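Long-range contacts in alpha-1,3-glucanase (Paenibacillus glycanilyticus, PDB 6K0P), which hydrolyses the alpha-1,3-glucosidic linkages of alpha-1,3-glucan, as a glycoside hydrolase of family 87: residues P177-P182 and E233-G238; I212-G217 and W240-V245; I268-A273 and V298-V303. The protein carries 1 engineered substitution. One frame throughout, in Å; residues are numbered along the deposited sequence.

Contact 1 of 3, residues P177-P182 and E233-G238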
# COMPACT_ATOMS: atom_id res chain seq x y z
N PRO A 177 2.88 -20.03 -18.41
CA PRO A 177 4.27 -20.51 -18.47
C PRO A 177 5.23 -19.35 -18.65
O PRO A 177 4.83 -18.27 -19.13
CB PRO A 177 4.28 -21.43 -19.71
CG PRO A 177 2.85 -21.82 -19.90
CD PRO A 177 2.01 -20.67 -19.42
N PRO A 178 6.50 -19.52 -18.28
CA PRO A 178 7.46 -18.41 -18.38
C PRO A 178 7.67 -17.95 -19.81
O PRO A 178 7.70 -18.74 -20.75
CB PRO A 178 8.75 -19.00 -17.79
CG PRO A 178 8.60 -20.48 -17.95
CD PRO A 178 7.13 -20.75 -17.76
N GLN A 179 7.87 -16.64 -19.95
CA GLN A 179 8.13 -16.01 -21.23
C GLN A 179 9.62 -16.06 -21.54
O GLN A 179 10.46 -15.74 -20.68
CB GLN A 179 7.57 -14.58 -21.18
CG GLN A 179 8.31 -13.46 -21.88
CD GLN A 179 7.72 -12.10 -21.50
OE1 GLN A 179 6.67 -11.72 -22.02
NE2 GLN A 179 8.38 -11.37 -20.59
N ALA A 180 9.95 -16.50 -22.76
CA ALA A 180 11.33 -16.68 -23.20
C ALA A 180 11.97 -15.34 -23.57
O ALA A 180 11.31 -14.30 -23.65
CB ALA A 180 11.35 -17.57 -24.43
N ASN A 181 13.26 -15.37 -23.84
CA ASN A 181 13.95 -14.20 -24.36
C ASN A 181 13.22 -13.72 -25.61
O ASN A 181 13.03 -14.51 -26.54
CB ASN A 181 15.39 -14.59 -24.70
CG ASN A 181 16.25 -13.39 -25.06
OD1 ASN A 181 15.75 -12.39 -25.58
ND2 ASN A 181 17.55 -13.48 -24.78
N PRO A 182 12.77 -12.47 -25.66
CA PRO A 182 12.02 -12.01 -26.84
C PRO A 182 12.82 -12.12 -28.12
O PRO A 182 12.24 -12.37 -29.19
CB PRO A 182 11.68 -10.55 -26.51
CG PRO A 182 11.80 -10.46 -25.02
CD PRO A 182 12.88 -11.42 -24.62
N GLU A 233 16.19 -1.75 -21.98
CA GLU A 233 15.08 -2.64 -21.62
C GLU A 233 15.62 -3.76 -20.75
O GLU A 233 16.62 -4.39 -21.09
CB GLU A 233 14.45 -3.23 -22.88
CG GLU A 233 13.79 -2.20 -23.77
CD GLU A 233 13.17 -2.83 -25.00
OE1 GLU A 233 12.60 -3.94 -24.88
OE2 GLU A 233 13.26 -2.22 -26.08
N ILE A 234 14.97 -3.99 -19.61
CA ILE A 234 15.26 -5.13 -18.74
C ILE A 234 13.99 -5.95 -18.68
O ILE A 234 12.96 -5.47 -18.21
CB ILE A 234 15.72 -4.67 -17.35
CG1 ILE A 234 16.98 -3.82 -17.48
CG2 ILE A 234 15.97 -5.88 -16.43
CD1 ILE A 234 17.53 -3.32 -16.19
N VAL A 235 14.04 -7.17 -19.21
CA VAL A 235 12.86 -8.00 -19.42
C VAL A 235 13.08 -9.34 -18.73
O VAL A 235 14.08 -10.02 -19.00
CB VAL A 235 12.60 -8.23 -20.92
CG1 VAL A 235 11.36 -9.08 -21.11
CG2 VAL A 235 12.48 -6.89 -21.67
N GLY A 236 12.15 -9.73 -17.85
CA GLY A 236 12.17 -11.03 -17.23
C GLY A 236 11.19 -11.99 -17.89
O GLY A 236 10.59 -11.71 -18.93
N ALA A 237 11.02 -13.14 -17.24
CA ALA A 237 10.15 -14.21 -17.71
C ALA A 237 8.75 -14.13 -17.11
O ALA A 237 7.90 -14.97 -17.44
CB ALA A 237 10.77 -15.57 -17.37
N GLY A 238 8.50 -13.14 -16.25
CA GLY A 238 7.28 -13.05 -15.48
C GLY A 238 7.63 -13.01 -14.01
O GLY A 238 8.62 -13.61 -13.57
O HOH W 1 4.95 -15.62 -18.32

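Contact 2 of 3, residues I212-G217 and W240-V245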
# COMPACT_ATOMS: atom_id res chain seq x y z
N ILE A 212 18.58 -6.37 -21.86
CA ILE A 212 18.93 -7.66 -21.31
C ILE A 212 17.67 -8.45 -21.00
O ILE A 212 16.60 -7.88 -20.78
CB ILE A 212 19.83 -7.56 -20.05
CG1 ILE A 212 19.06 -6.96 -18.86
CG2 ILE A 212 21.09 -6.77 -20.36
CD1 ILE A 212 19.80 -7.13 -17.52
N TYR A 213 17.82 -9.77 -21.00
CA TYR A 213 16.77 -10.69 -20.60
C TYR A 213 17.26 -11.45 -19.38
O TYR A 213 18.39 -11.95 -19.35
CB TYR A 213 16.49 -11.69 -21.73
CG TYR A 213 15.56 -12.81 -21.34
CD1 TYR A 213 14.21 -12.58 -21.10
CD2 TYR A 213 16.03 -14.12 -21.20
CE1 TYR A 213 13.35 -13.62 -20.74
CE2 TYR A 213 15.18 -15.16 -20.86
CZ TYR A 213 13.86 -14.90 -20.63
OH TYR A 213 13.03 -15.95 -20.29
N ILE A 214 16.41 -11.52 -18.36
CA ILE A 214 16.73 -12.23 -17.13
C ILE A 214 15.83 -13.46 -17.05
O ILE A 214 14.61 -13.32 -16.86
CB ILE A 214 16.60 -11.34 -15.89
CG1 ILE A 214 17.30 -10.01 -16.12
CG2 ILE A 214 17.19 -12.05 -14.68
CD1 ILE A 214 17.28 -9.05 -14.91
N PRO A 215 16.36 -14.66 -17.21
CA PRO A 215 15.52 -15.85 -17.31
C PRO A 215 14.85 -16.19 -15.99
O PRO A 215 15.12 -15.59 -14.94
CB PRO A 215 16.51 -16.97 -17.68
CG PRO A 215 17.76 -16.28 -18.11
CD PRO A 215 17.79 -14.95 -17.42
N ALA A 216 13.98 -17.19 -16.04
CA ALA A 216 13.44 -17.76 -14.82
C ALA A 216 14.58 -18.19 -13.91
O ALA A 216 15.60 -18.70 -14.37
CB ALA A 216 12.57 -18.97 -15.17
N GLY A 217 14.40 -17.96 -12.61
CA GLY A 217 15.41 -18.36 -11.65
C GLY A 217 15.56 -17.37 -10.52
O GLY A 217 14.80 -16.40 -10.45
N TRP A 240 6.44 -14.36 -11.29
CA TRP A 240 6.51 -15.63 -10.57
C TRP A 240 7.76 -16.42 -10.92
O TRP A 240 8.06 -17.41 -10.24
CB TRP A 240 5.27 -16.48 -10.85
CG TRP A 240 4.10 -16.17 -9.94
CD1 TRP A 240 3.07 -15.30 -10.19
CD2 TRP A 240 3.85 -16.74 -8.65
NE1 TRP A 240 2.19 -15.31 -9.13
CE2 TRP A 240 2.65 -16.18 -8.17
CE3 TRP A 240 4.52 -17.68 -7.85
CZ2 TRP A 240 2.10 -16.51 -6.92
CZ3 TRP A 240 3.98 -18.01 -6.61
CH2 TRP A 240 2.79 -17.43 -6.17
N TYR A 241 8.48 -16.04 -11.98
CA TYR A 241 9.59 -16.85 -12.48
C TYR A 241 10.95 -16.19 -12.32
O TYR A 241 11.87 -16.83 -11.82
CB TYR A 241 9.35 -17.21 -13.96
CG TYR A 241 8.09 -17.98 -14.18
CD1 TYR A 241 7.97 -19.29 -13.72
CD2 TYR A 241 7.01 -17.40 -14.83
CE1 TYR A 241 6.79 -20.01 -13.92
CE2 TYR A 241 5.84 -18.10 -15.03
CZ TYR A 241 5.74 -19.41 -14.58
OH TYR A 241 4.57 -20.10 -14.78
N THR A 242 11.11 -14.95 -12.77
CA THR A 242 12.38 -14.24 -12.64
C THR A 242 12.38 -13.54 -11.29
O THR A 242 11.59 -12.62 -11.08
CB THR A 242 12.53 -13.22 -13.76
OG1 THR A 242 12.58 -13.89 -15.02
CG2 THR A 242 13.83 -12.40 -13.57
N LYS A 243 13.26 -13.97 -10.39
CA LYS A 243 13.34 -13.43 -9.04
C LYS A 243 14.72 -12.82 -8.83
O LYS A 243 15.72 -13.55 -8.84
CB LYS A 243 13.12 -14.54 -8.01
CG LYS A 243 11.76 -15.23 -8.16
CD LYS A 243 11.67 -16.46 -7.25
CE LYS A 243 10.35 -17.19 -7.44
NZ LYS A 243 10.22 -18.28 -6.43
N LEU A 244 14.77 -11.51 -8.62
CA LEU A 244 16.00 -10.84 -8.24
C LEU A 244 16.04 -10.82 -6.72
O LEU A 244 15.10 -10.35 -6.08
CB LEU A 244 16.01 -9.42 -8.80
CG LEU A 244 15.71 -9.26 -10.29
CD1 LEU A 244 15.91 -7.80 -10.71
CD2 LEU A 244 16.55 -10.20 -11.15
N VAL A 245 17.10 -11.37 -6.14
CA VAL A 245 17.12 -11.70 -4.72
C VAL A 245 18.28 -10.97 -4.05
O VAL A 245 19.45 -11.22 -4.37
CB VAL A 245 17.21 -13.22 -4.50
CG1 VAL A 245 17.20 -13.55 -3.02
CG2 VAL A 245 16.06 -13.93 -5.21

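Contact 3 of 3, residues I268-A273 and V298-V303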
# COMPACT_ATOMS: atom_id res chain seq x y z
N ILE A 268 11.67 -1.52 -17.33
CA ILE A 268 11.94 -2.68 -16.50
C ILE A 268 10.63 -3.43 -16.36
O ILE A 268 9.64 -2.85 -15.89
CB ILE A 268 12.48 -2.28 -15.12
CG1 ILE A 268 13.76 -1.45 -15.26
CG2 ILE A 268 12.73 -3.51 -14.26
CD1 ILE A 268 14.28 -0.88 -13.95
N ARG A 269 10.60 -4.70 -16.75
CA ARG A 269 9.32 -5.40 -16.75
C ARG A 269 9.44 -6.89 -16.51
O ARG A 269 10.46 -7.52 -16.80
CB ARG A 269 8.53 -5.15 -18.05
CG ARG A 269 9.18 -5.74 -19.30
CD ARG A 269 8.29 -5.45 -20.51
NE ARG A 269 8.91 -5.69 -21.81
CZ ARG A 269 8.71 -6.79 -22.53
NH1 ARG A 269 7.94 -7.76 -22.06
NH2 ARG A 269 9.29 -6.91 -23.73
N ASP A 270 8.34 -7.46 -15.98
CA ASP A 270 8.09 -8.90 -15.99
C ASP A 270 9.05 -9.67 -15.08
O ASP A 270 9.65 -10.67 -15.48
CB ASP A 270 8.08 -9.47 -17.41
CG ASP A 270 7.10 -8.76 -18.32
OD1 ASP A 270 6.10 -8.18 -17.83
OD2 ASP A 270 7.31 -8.79 -19.55
N LEU A 271 9.18 -9.21 -13.84
CA LEU A 271 10.10 -9.85 -12.91
C LEU A 271 9.69 -9.49 -11.49
O LEU A 271 8.87 -8.60 -11.27
CB LEU A 271 11.56 -9.45 -13.21
CG LEU A 271 11.91 -7.95 -13.26
CD1 LEU A 271 12.04 -7.34 -11.86
CD2 LEU A 271 13.20 -7.74 -14.06
N SER A 272 10.31 -10.17 -10.53
CA SER A 272 10.11 -9.84 -9.13
C SER A 272 11.44 -9.52 -8.47
O SER A 272 12.51 -9.90 -8.96
CB SER A 272 9.38 -10.96 -8.36
OG SER A 272 10.16 -12.15 -8.37
N ALA A 273 11.36 -8.76 -7.38
CA ALA A 273 12.53 -8.40 -6.60
C ALA A 273 12.22 -8.63 -5.13
O ALA A 273 11.22 -8.11 -4.60
CB ALA A 273 12.94 -6.94 -6.84
N VAL A 298 7.97 1.08 -15.71
CA VAL A 298 8.16 -0.02 -14.77
C VAL A 298 6.84 -0.78 -14.78
O VAL A 298 5.80 -0.25 -14.36
CB VAL A 298 8.49 0.50 -13.37
CG1 VAL A 298 8.53 -0.65 -12.37
CG2 VAL A 298 9.81 1.27 -13.39
N GLN A 299 6.86 -2.01 -15.30
CA GLN A 299 5.61 -2.69 -15.63
C GLN A 299 5.63 -4.15 -15.22
O GLN A 299 6.58 -4.88 -15.52
CB GLN A 299 5.32 -2.59 -17.13
CG GLN A 299 3.95 -3.16 -17.50
CD GLN A 299 3.45 -2.62 -18.83
OE1 GLN A 299 3.86 -1.55 -19.28
NE2 GLN A 299 2.54 -3.36 -19.46
N ASN A 300 4.55 -4.60 -14.57
CA ASN A 300 4.41 -6.02 -14.21
C ASN A 300 5.60 -6.53 -13.40
O ASN A 300 6.15 -7.60 -13.66
CB ASN A 300 4.16 -6.88 -15.45
CG ASN A 300 3.79 -8.33 -15.11
OD1 ASN A 300 3.10 -8.60 -14.12
ND2 ASN A 300 4.25 -9.26 -15.95
N ILE A 301 6.03 -5.73 -12.43
CA ILE A 301 7.02 -6.20 -11.46
C ILE A 301 6.36 -6.35 -10.09
O ILE A 301 5.37 -5.69 -9.77
CB ILE A 301 8.34 -5.40 -11.41
CG1 ILE A 301 8.16 -4.06 -10.71
CG2 ILE A 301 8.93 -5.21 -12.83
CD1 ILE A 301 9.50 -3.43 -10.35
N TRP A 302 6.92 -7.26 -9.30
CA TRP A 302 6.43 -7.61 -7.97
C TRP A 302 7.61 -7.42 -7.03
O TRP A 302 8.64 -8.07 -7.20
CB TRP A 302 5.94 -9.06 -8.02
CG TRP A 302 5.58 -9.76 -6.73
CD1 TRP A 302 5.64 -9.28 -5.45
CD2 TRP A 302 5.11 -11.11 -6.63
NE1 TRP A 302 5.23 -10.26 -4.56
CE2 TRP A 302 4.91 -11.39 -5.27
CE3 TRP A 302 4.84 -12.11 -7.58
CZ2 TRP A 302 4.46 -12.63 -4.82
CZ3 TRP A 302 4.39 -13.34 -7.13
CH2 TRP A 302 4.21 -13.59 -5.77
N VAL A 303 7.49 -6.49 -6.09
CA VAL A 303 8.60 -6.09 -5.22
C VAL A 303 8.16 -6.22 -3.77
O VAL A 303 7.05 -5.80 -3.41
CB VAL A 303 9.03 -4.65 -5.54
CG1 VAL A 303 10.15 -4.19 -4.65
CG2 VAL A 303 9.43 -4.53 -7.00

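Contact 1 of 3, residues P177-P182 and E233-G238
Gln179 joins the loop 177-182 to the turn that follows strand 233-236 with two hydrogen bonds, one from its backbone and one from its side chain. Its backbone N gives a nearly straight bond to Ala237 O (3.0 Å, 175° at the hydrogen). The side-chain amide reaches back to the preceding carbonyl: NE2 donates to Gly236 O at 2.8 Å, and this oxygen lies practically in the amide plane. A chi2 of -170° sets CD anti to CA; the side chain crosses that of Val235 at about a right angle, with NE2 3.8 Å from Val235 CG1. The ring of Pro182 adds an apolar touch to the same methyl, CG to CG1 at 4.2 Å. At the other end of the loop Pro178 CB packs on Ala237 CB (4.0 Å), and a water donates to both Pro177 O and Ala237 O, so that the latter oxygen accepts from Gln179 N and from solvent.

Farther out, NE2 of Gln179 also donates to Asp270 OD2, while its backbone O is bonded to Tyr213 OH. Asn181 ND2 ties the loop to Tyr187 O. With two acceptors on one NH2 group, the amide's rotation is probably well defined, and the loop is held mainly by directional polar bonds to backbone carbonyls, with modest apolar contact around them.

Contact 2 of 3, residues I212-G217 and W240-V245
Two parallel strands of the right-handed beta-helix, 217-220 and 242-245, begin to pair here, just where the chain leaves strand 211-214 and turns a corner. Gly217 makes the bridge with both of its polar backbone atoms: its N donates to Tyr241 O at 2.9 Å, and its O accepts from Lys243 N at 2.9 Å. These two bonds flank Thr242, as expected of a parallel pair. The positive phi of Gly217 (143°) would press a CB against the preceding carbonyl, so this backbone turn calls for a residue without a side chain.

The corner is fastened by Thr242. Its hydroxyl, anti to the carbonyl carbon (chi1 -64°), donates to Ile214 O at 2.8 Å from a position tilted out of the carbonyl plane, and Thr242 OG1 in turn accepts from Ala237 N. Its methyl meets Ile214, CG2 to CG2 at 3.6 Å, the two side chains crossing at about a right angle. Leu244 continues this apolar patch inward, its CD2 lying 4.0 Å from Ile214 CD1, and Trp219 and Leu271 border it. On another side of the corner Ala216 CB rests against Tyr241 CB at 3.9 Å; the phenol leads away to bond Ala176 O.

Lys243 also runs away from the corner. Only the start of its side chain belongs to the contact, CB lying 3.5 Å from Gly217 O, and the extended chain beyond carries NZ to a bound glucose unit, where it makes a weak hydrogen bond to O5. Such a corner, where one strand ends and the next joins a new parallel sheet, is characteristic of the parallel beta-helix of the pectate lyase-like clan.

Contact 3 of 3, residues I268-A273 and V298-V303
Asn300 ND2 donates to Asp270 OD1 at 2.9 Å, joining two residues that stand at equivalent corners of the chain. The carboxylate oxygen lies in the amide plane of Asn300, whereas the donor sits above the carboxylate plane, the two groups being turned 66° apart. Within its own segment Asp270 OD2 forms a 2.8 Å salt bridge with Arg269 NH1, and it also accepts from Gln179 NE2. Both oxygens thus have partners, which would tend to favour the charged carboxylate.

Asp270 and Asn300 both have positive phi (69° and 55°), and around them neighbouring coils of the parallel beta-helix bend together from one sheet to the next. Before the bend Gln299 N bonds Ile268 O and Asp270 N bonds Gln299 O; after it Trp302 N bonds Leu271 O, and Ala273 N bonds Trp302 O at 2.8 Å.

After the corner, on the face carrying Ala273 and Val303, Leu271 and Ile301 lie side by side and point the same way, CD1 to CG2 at 3.9 Å. Phe287 touches Ile301 and Val303 there. On the opposite face Ser272 CB meets Trp302 CB at 3.9 Å, and the indole leads away to bond Glu304 and meet Trp240 edge-to-face.

How the contacts relate
Contact 3 is the buried one and lies closest to the centre of the chain, whereas contacts 1 and 2 are partly buried and sit nearer one end of the beta-helix. Neighbouring strands tie them together: strand 233-236 of contact 1 pairs in parallel with 211-214 of contact 2 and 267-269 of contact 3, and strand 242-245 of contact 2 pairs with 271-274 of contact 3. Their chemistry changes with place. An irregular loop is attached by amide and water bonds in contact 1, a hydroxyl fastens the corner in contact 2 ahead of a single bridge, and contact 3 relies on regular backbone pairing on both sides of a carboxylate-amide corner.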